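Long-range contact in annexin B22 (Schistosoma mansoni, PDB 4MDU), which binds acidic phospholipid membranes in a calcium-dependent manner, aggregates liposomes and takes part in reproduction of the worm and in host-parasite interaction: residues 302-316 / 342-355. Residues are numbered along the deposited sequence; the frame is centred on the assembly and turned at random.
Sequences MAGLGTKDYALMRLL and AVKDDTSGDYRRTL
Gly-304 and Asp-346 bring the two backbones closest, their CA atoms 5.2 Å apart, where the loop 302-310 passes the end of helix 342-346; the pair is a worked example of how an annexin repeat builds a calcium site from a glycine-rich loop and an acidic residue distant in sequence. Beyond it, helices 311-316 and 349-355 run in similar directions, 30° apart. Asp-346 extends its carboxylate to the loop because its CG lies opposite the backbone N (chi1 -175°); OD1 accepts from Gly-304 N through its syn lone pair in a bent bond (136°), whose 2.5 Å is unusually short for N-H...O and doubtful as an exact value. OD2 takes a bond from a water that itself accepts from Ala-303 N and Leu-305 N, consistent with water and carboxylate helping to hold the loop in the metal-free crystal. Met-302, Gly-304, Leu-305 and Asp-346 belong to one calcium site, and Gly-306 and Asp-346 to another. Met-302 lies across the carboxylate and bends at chi3, which carries CE to 3.9 Å from Ala-342 CB.

Further in, Thr-307 CG2 stands over the centre of one face of the Tyr-351 ring, a CH-pi contact 3.9 Å from the centroid, while Thr-307 OG1 is hydrogen-bonded to Asp-97 OD2. Tyr-351 OH meets a water that also bridges Asp-309 O and Met-313 N. Leu-312 is a knob among Val-343, Asp-346, Tyr-351 and Leu-355, its CD2 meeting Thr-347 CG2 tip to tip at 3.8 Å. Leu-298 of helix 290-301 touches Leu-312, Leu-315 and Leu-316, within the predicted fourth annexin repeat, and Phe-98 of helix 96-106 packs on Asp-350 and Thr-354.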
loop_
_atom_site.group_PDB
_atom_site.type_symbol
_atom_site.label_atom_id
_atom_site.label_comp_id
_atom_site.label_asym_id
_atom_site.label_seq_id
_atom_site.Cartn_x
_atom_site.Cartn_y
_atom_site.Cartn_z
ATOM N N MET B 302 1.028 -5.472 13.861
ATOM C CA MET B 302 0.525 -6.587 14.660
ATOM C C MET B 302 -0.633 -7.257 13.944
ATOM O O MET B 302 -1.788 -6.835 14.058
ATOM C CB MET B 302 0.135 -6.127 16.072
ATOM C CG MET B 302 1.334 -5.941 16.977
ATOM S SD MET B 302 0.967 -5.187 18.562
ATOM C CE MET B 302 0.497 -3.535 18.060
ATOM N N ALA B 303 -0.309 -8.286 13.174
ATOM C CA ALA B 303 -1.315 -8.997 12.392
ATOM C C ALA B 303 -1.205 -10.500 12.636
ATOM O O ALA B 303 -1.565 -11.309 11.790
ATOM C CB ALA B 303 -1.164 -8.666 10.901
ATOM N N GLY B 304 -0.689 -10.857 13.806
ATOM C CA GLY B 304 -0.496 -12.244 14.172
ATOM C C GLY B 304 0.420 -13.022 13.244
ATOM O O GLY B 304 0.193 -14.207 12.992
ATOM N N LEU B 305 1.468 -12.380 12.743
ATOM C CA LEU B 305 2.392 -13.075 11.847
ATOM C C LEU B 305 3.609 -13.613 12.590
ATOM O O LEU B 305 4.377 -14.398 12.043
ATOM C CB LEU B 305 2.841 -12.153 10.709
ATOM C CG LEU B 305 1.699 -11.395 10.036
ATOM C CD1 LEU B 305 2.226 -10.175 9.272
ATOM C CD2 LEU B 305 0.898 -12.322 9.136
ATOM N N GLY B 306 3.791 -13.185 13.835
ATOM C CA GLY B 306 4.952 -13.590 14.612
ATOM C C GLY B 306 6.257 -13.141 13.968
ATOM O O GLY B 306 6.336 -12.065 13.360
ATOM N N THR B 307 7.288 -13.965 14.094
ATOM C CA THR B 307 8.590 -13.621 13.543
ATOM C C THR B 307 8.644 -13.775 12.018
ATOM O O THR B 307 9.717 -13.838 11.424
ATOM C CB THR B 307 9.686 -14.453 14.200
ATOM O OG1 THR B 307 9.333 -15.837 14.113
ATOM C CG2 THR B 307 9.816 -14.069 15.672
ATOM N N LYS B 308 7.475 -13.839 11.391
ATOM C CA LYS B 308 7.393 -13.922 9.945
ATOM C C LYS B 308 7.381 -12.510 9.355
ATOM O O LYS B 308 7.699 -12.310 8.181
ATOM C CB LYS B 308 6.143 -14.713 9.526
ATOM C CG LYS B 308 6.146 -16.173 9.980
ATOM C CD LYS B 308 4.917 -16.943 9.477
ATOM N N ASP B 309 7.001 -11.538 10.183
ATOM C CA ASP B 309 7.101 -10.127 9.826
ATOM C C ASP B 309 7.917 -9.419 10.892
ATOM O O ASP B 309 7.543 -9.434 12.071
ATOM C CB ASP B 309 5.727 -9.467 9.724
ATOM C CG ASP B 309 5.792 -8.109 9.034
ATOM O OD1 ASP B 309 5.759 -8.101 7.787
ATOM O OD2 ASP B 309 5.875 -7.059 9.725
ATOM N N TYR B 310 9.009 -8.775 10.474
ATOM C CA TYR B 310 9.988 -8.251 11.418
ATOM C C TYR B 310 9.689 -6.852 11.898
ATOM O O TYR B 310 10.389 -6.344 12.774
ATOM C CB TYR B 310 11.381 -8.288 10.802
ATOM C CG TYR B 310 12.072 -9.606 10.984
ATOM C CD1 TYR B 310 13.211 -9.702 11.762
ATOM C CD2 TYR B 310 11.578 -10.757 10.392
ATOM C CE1 TYR B 310 13.857 -10.910 11.939
ATOM C CE2 TYR B 310 12.212 -11.976 10.568
ATOM C CZ TYR B 310 13.356 -12.045 11.340
ATOM O OH TYR B 310 14.007 -13.246 11.523
ATOM N N ALA B 311 8.634 -6.244 11.353
ATOM C CA ALA B 311 8.338 -4.836 11.624
ATOM C C ALA B 311 8.135 -4.523 13.106
ATOM O O ALA B 311 8.703 -3.557 13.630
ATOM C CB ALA B 311 7.136 -4.351 10.784
ATOM N N LEU B 312 7.343 -5.353 13.783
ATOM C CA LEU B 312 7.036 -5.123 15.188
ATOM C C LEU B 312 8.284 -5.072 16.034
ATOM O O LEU B 312 8.479 -4.133 16.817
ATOM C CB LEU B 312 6.095 -6.206 15.736
ATOM C CG LEU B 312 5.812 -6.095 17.236
ATOM C CD1 LEU B 312 5.181 -4.756 17.604
ATOM C CD2 LEU B 312 4.894 -7.251 17.688
ATOM N N MET B 313 9.127 -6.091 15.895
ATOM C CA MET B 313 10.358 -6.130 16.679
ATOM C C MET B 313 11.378 -5.066 16.198
ATOM O O MET B 313 12.083 -4.479 17.017
ATOM C CB MET B 313 10.956 -7.561 16.746
ATOM C CG MET B 313 11.606 -8.089 15.472
ATOM S SD MET B 313 12.371 -9.733 15.658
ATOM C CE MET B 313 11.074 -10.751 14.989
ATOM N N ARG B 314 11.438 -4.798 14.890
ATOM C CA ARG B 314 12.338 -3.744 14.396
ATOM C C ARG B 314 11.978 -2.399 15.026
ATOM O O ARG B 314 12.832 -1.707 15.584
ATOM C CB ARG B 314 12.302 -3.637 12.875
ATOM C CG ARG B 314 13.165 -2.466 12.331
ATOM C CD ARG B 314 13.319 -2.504 10.804
ATOM N NE ARG B 314 12.034 -2.519 10.118
ATOM C CZ ARG B 314 11.528 -3.576 9.488
ATOM N NH1 ARG B 314 12.214 -4.714 9.415
ATOM N NH2 ARG B 314 10.335 -3.494 8.917
ATOM N N LEU B 315 10.696 -2.059 14.985
ATOM C CA LEU B 315 10.234 -0.792 15.534
ATOM C C LEU B 315 10.510 -0.667 17.027
ATOM O O LEU B 315 11.055 0.345 17.481
ATOM C CB LEU B 315 8.760 -0.575 15.219
ATOM C CG LEU B 315 8.551 -0.273 13.733
ATOM C CD1 LEU B 315 7.094 -0.329 13.389
ATOM C CD2 LEU B 315 9.189 1.098 13.313
ATOM N N LEU B 316 10.156 -1.703 17.780
ATOM C CA LEU B 316 10.398 -1.730 19.224
ATOM C C LEU B 316 11.886 -1.585 19.573
ATOM O O LEU B 316 12.270 -0.758 20.405
ATOM C CB LEU B 316 9.841 -3.029 19.806
ATOM C CG LEU B 316 8.454 -2.925 20.459
ATOM C CD1 LEU B 316 7.700 -1.672 19.997
ATOM C CD2 LEU B 316 7.640 -4.194 20.243
ATOM N N ALA B 342 -1.339 -4.908 23.587
ATOM C CA ALA B 342 -1.535 -5.293 22.184
ATOM C C ALA B 342 -0.422 -6.252 21.782
ATOM O O ALA B 342 -0.643 -7.229 21.068
ATOM C CB ALA B 342 -1.544 -4.086 21.281
ATOM N N VAL B 343 0.774 -5.981 22.286
ATOM C CA VAL B 343 1.943 -6.766 21.921
ATOM C C VAL B 343 1.836 -8.162 22.523
ATOM O O VAL B 343 2.134 -9.166 21.864
ATOM C CB VAL B 343 3.262 -6.060 22.352
ATOM C CG1 VAL B 343 4.456 -7.023 22.244
ATOM C CG2 VAL B 343 3.484 -4.812 21.489
ATOM N N LYS B 344 1.395 -8.214 23.772
ATOM C CA LYS B 344 1.167 -9.489 24.459
ATOM C C LYS B 344 0.111 -10.307 23.743
ATOM O O LYS B 344 0.216 -11.533 23.651
ATOM C CB LYS B 344 0.751 -9.262 25.909
ATOM C CG LYS B 344 1.886 -8.782 26.807
ATOM C CD LYS B 344 1.371 -8.516 28.211
ATOM C CE LYS B 344 2.481 -8.110 29.163
ATOM N NZ LYS B 344 1.915 -7.972 30.560
ATOM N N ASP B 345 -0.897 -9.634 23.202
ATOM C CA ASP B 345 -1.940 -10.364 22.483
ATOM C C ASP B 345 -1.506 -10.898 21.123
ATOM O O ASP B 345 -2.063 -11.877 20.649
ATOM C CB ASP B 345 -3.204 -9.525 22.347
ATOM C CG ASP B 345 -3.906 -9.325 23.678
ATOM O OD1 ASP B 345 -3.501 -9.980 24.666
ATOM O OD2 ASP B 345 -4.863 -8.525 23.741
ATOM N N ASP B 346 -0.509 -10.272 20.506
ATOM C CA ASP B 346 -0.115 -10.638 19.149
ATOM C C ASP B 346 1.062 -11.605 19.126
ATOM O O ASP B 346 1.332 -12.227 18.105
ATOM C CB ASP B 346 0.240 -9.384 18.334
ATOM C CG ASP B 346 0.538 -9.704 16.877
ATOM O OD1 ASP B 346 -0.426 -9.952 16.133
ATOM O OD2 ASP B 346 1.729 -9.714 16.472
ATOM N N THR B 347 1.759 -11.732 20.252
ATOM C CA THR B 347 2.956 -12.568 20.319
ATOM C C THR B 347 2.907 -13.549 21.497
ATOM O O THR B 347 2.019 -13.459 22.337
ATOM C CB THR B 347 4.193 -11.680 20.498
ATOM O OG1 THR B 347 4.117 -11.034 21.770
ATOM C CG2 THR B 347 4.231 -10.608 19.402
ATOM N N SER B 348 3.854 -14.485 21.560
ATOM C CA SER B 348 4.069 -15.244 22.791
ATOM C C SER B 348 5.481 -15.774 22.932
ATOM O O SER B 348 6.368 -15.450 22.143
ATOM C CB SER B 348 3.053 -16.378 22.960
ATOM O OG SER B 348 3.078 -17.252 21.863
ATOM N N GLY B 349 5.687 -16.566 23.970
ATOM C CA GLY B 349 6.972 -17.176 24.224
ATOM C C GLY B 349 7.985 -16.165 24.718
ATOM O O GLY B 349 7.628 -15.071 25.136
ATOM N N ASP B 350 9.256 -16.552 24.677
ATOM C CA ASP B 350 10.349 -15.706 25.104
ATOM C C ASP B 350 10.509 -14.478 24.199
ATOM O O ASP B 350 11.107 -13.477 24.573
ATOM C CB ASP B 350 11.619 -16.547 25.137
ATOM C CG ASP B 350 11.586 -17.561 26.258
ATOM O OD1 ASP B 350 10.967 -17.241 27.287
ATOM O OD2 ASP B 350 12.161 -18.657 26.122
ATOM N N TYR B 351 9.961 -14.589 23.001
ATOM C CA TYR B 351 9.889 -13.508 22.050
ATOM C C TYR B 351 8.987 -12.420 22.630
ATOM O O TYR B 351 9.418 -11.282 22.816
ATOM C CB TYR B 351 9.354 -14.084 20.732
ATOM C CG TYR B 351 8.848 -13.101 19.720
ATOM C CD1 TYR B 351 9.669 -12.093 19.222
ATOM C CD2 TYR B 351 7.569 -13.216 19.210
ATOM C CE1 TYR B 351 9.207 -11.207 18.283
ATOM C CE2 TYR B 351 7.094 -12.335 18.267
ATOM C CZ TYR B 351 7.920 -11.325 17.808
ATOM O OH TYR B 351 7.458 -10.440 16.858
ATOM N N ARG B 352 7.745 -12.778 22.944
ATOM C CA ARG B 352 6.823 -11.843 23.595
ATOM C C ARG B 352 7.497 -11.179 24.793
ATOM O O ARG B 352 7.457 -9.952 24.964
ATOM C CB ARG B 352 5.555 -12.575 24.060
ATOM C CG ARG B 352 4.783 -11.851 25.169
ATOM C CD ARG B 352 3.328 -12.273 25.204
ATOM N NE ARG B 352 3.173 -13.664 25.614
ATOM C CZ ARG B 352 2.011 -14.312 25.617
ATOM N NH1 ARG B 352 0.900 -13.674 25.249
ATOM N NH2 ARG B 352 1.960 -15.586 26.001
ATOM N N ARG B 353 8.130 -12.004 25.614
ATOM C CA ARG B 353 8.763 -11.532 26.833
ATOM C C ARG B 353 9.859 -10.526 26.495
ATOM O O ARG B 353 9.977 -9.478 27.134
ATOM C CB ARG B 353 9.334 -12.717 27.607
ATOM C CG ARG B 353 9.807 -12.391 29.012
ATOM C CD ARG B 353 8.633 -12.201 29.988
ATOM N NE ARG B 353 8.800 -10.916 30.635
ATOM C CZ ARG B 353 7.927 -9.919 30.604
ATOM N NH1 ARG B 353 6.745 -10.040 30.013
ATOM N NH2 ARG B 353 8.236 -8.800 31.230
ATOM N N THR B 354 10.651 -10.842 25.478
ATOM C CA THR B 354 11.695 -9.925 25.029
ATOM C C THR B 354 11.106 -8.578 24.617
ATOM O O THR B 354 11.595 -7.539 25.032
ATOM C CB THR B 354 12.504 -10.498 23.857
ATOM O OG1 THR B 354 13.091 -11.754 24.232
ATOM C CG2 THR B 354 13.612 -9.513 23.462
ATOM N N LEU B 355 10.046 -8.597 23.812
ATOM C CA LEU B 355 9.416 -7.350 23.378
ATOM C C LEU B 355 8.907 -6.540 24.568
ATOM O O LEU B 355 9.041 -5.312 24.595
ATOM C CB LEU B 355 8.265 -7.626 22.413
ATOM C CG LEU B 355 8.597 -8.399 21.131
ATOM C CD1 LEU B 355 7.386 -8.435 20.231
ATOM C CD2 LEU B 355 9.790 -7.774 20.386
HETATM O O HOH W 1 2.076 -9.762 13.687
HETATM O O HOH W 2 5.097 -10.319 15.972
HETATM O O HOH W 3 8.195 -8.715 14.544
#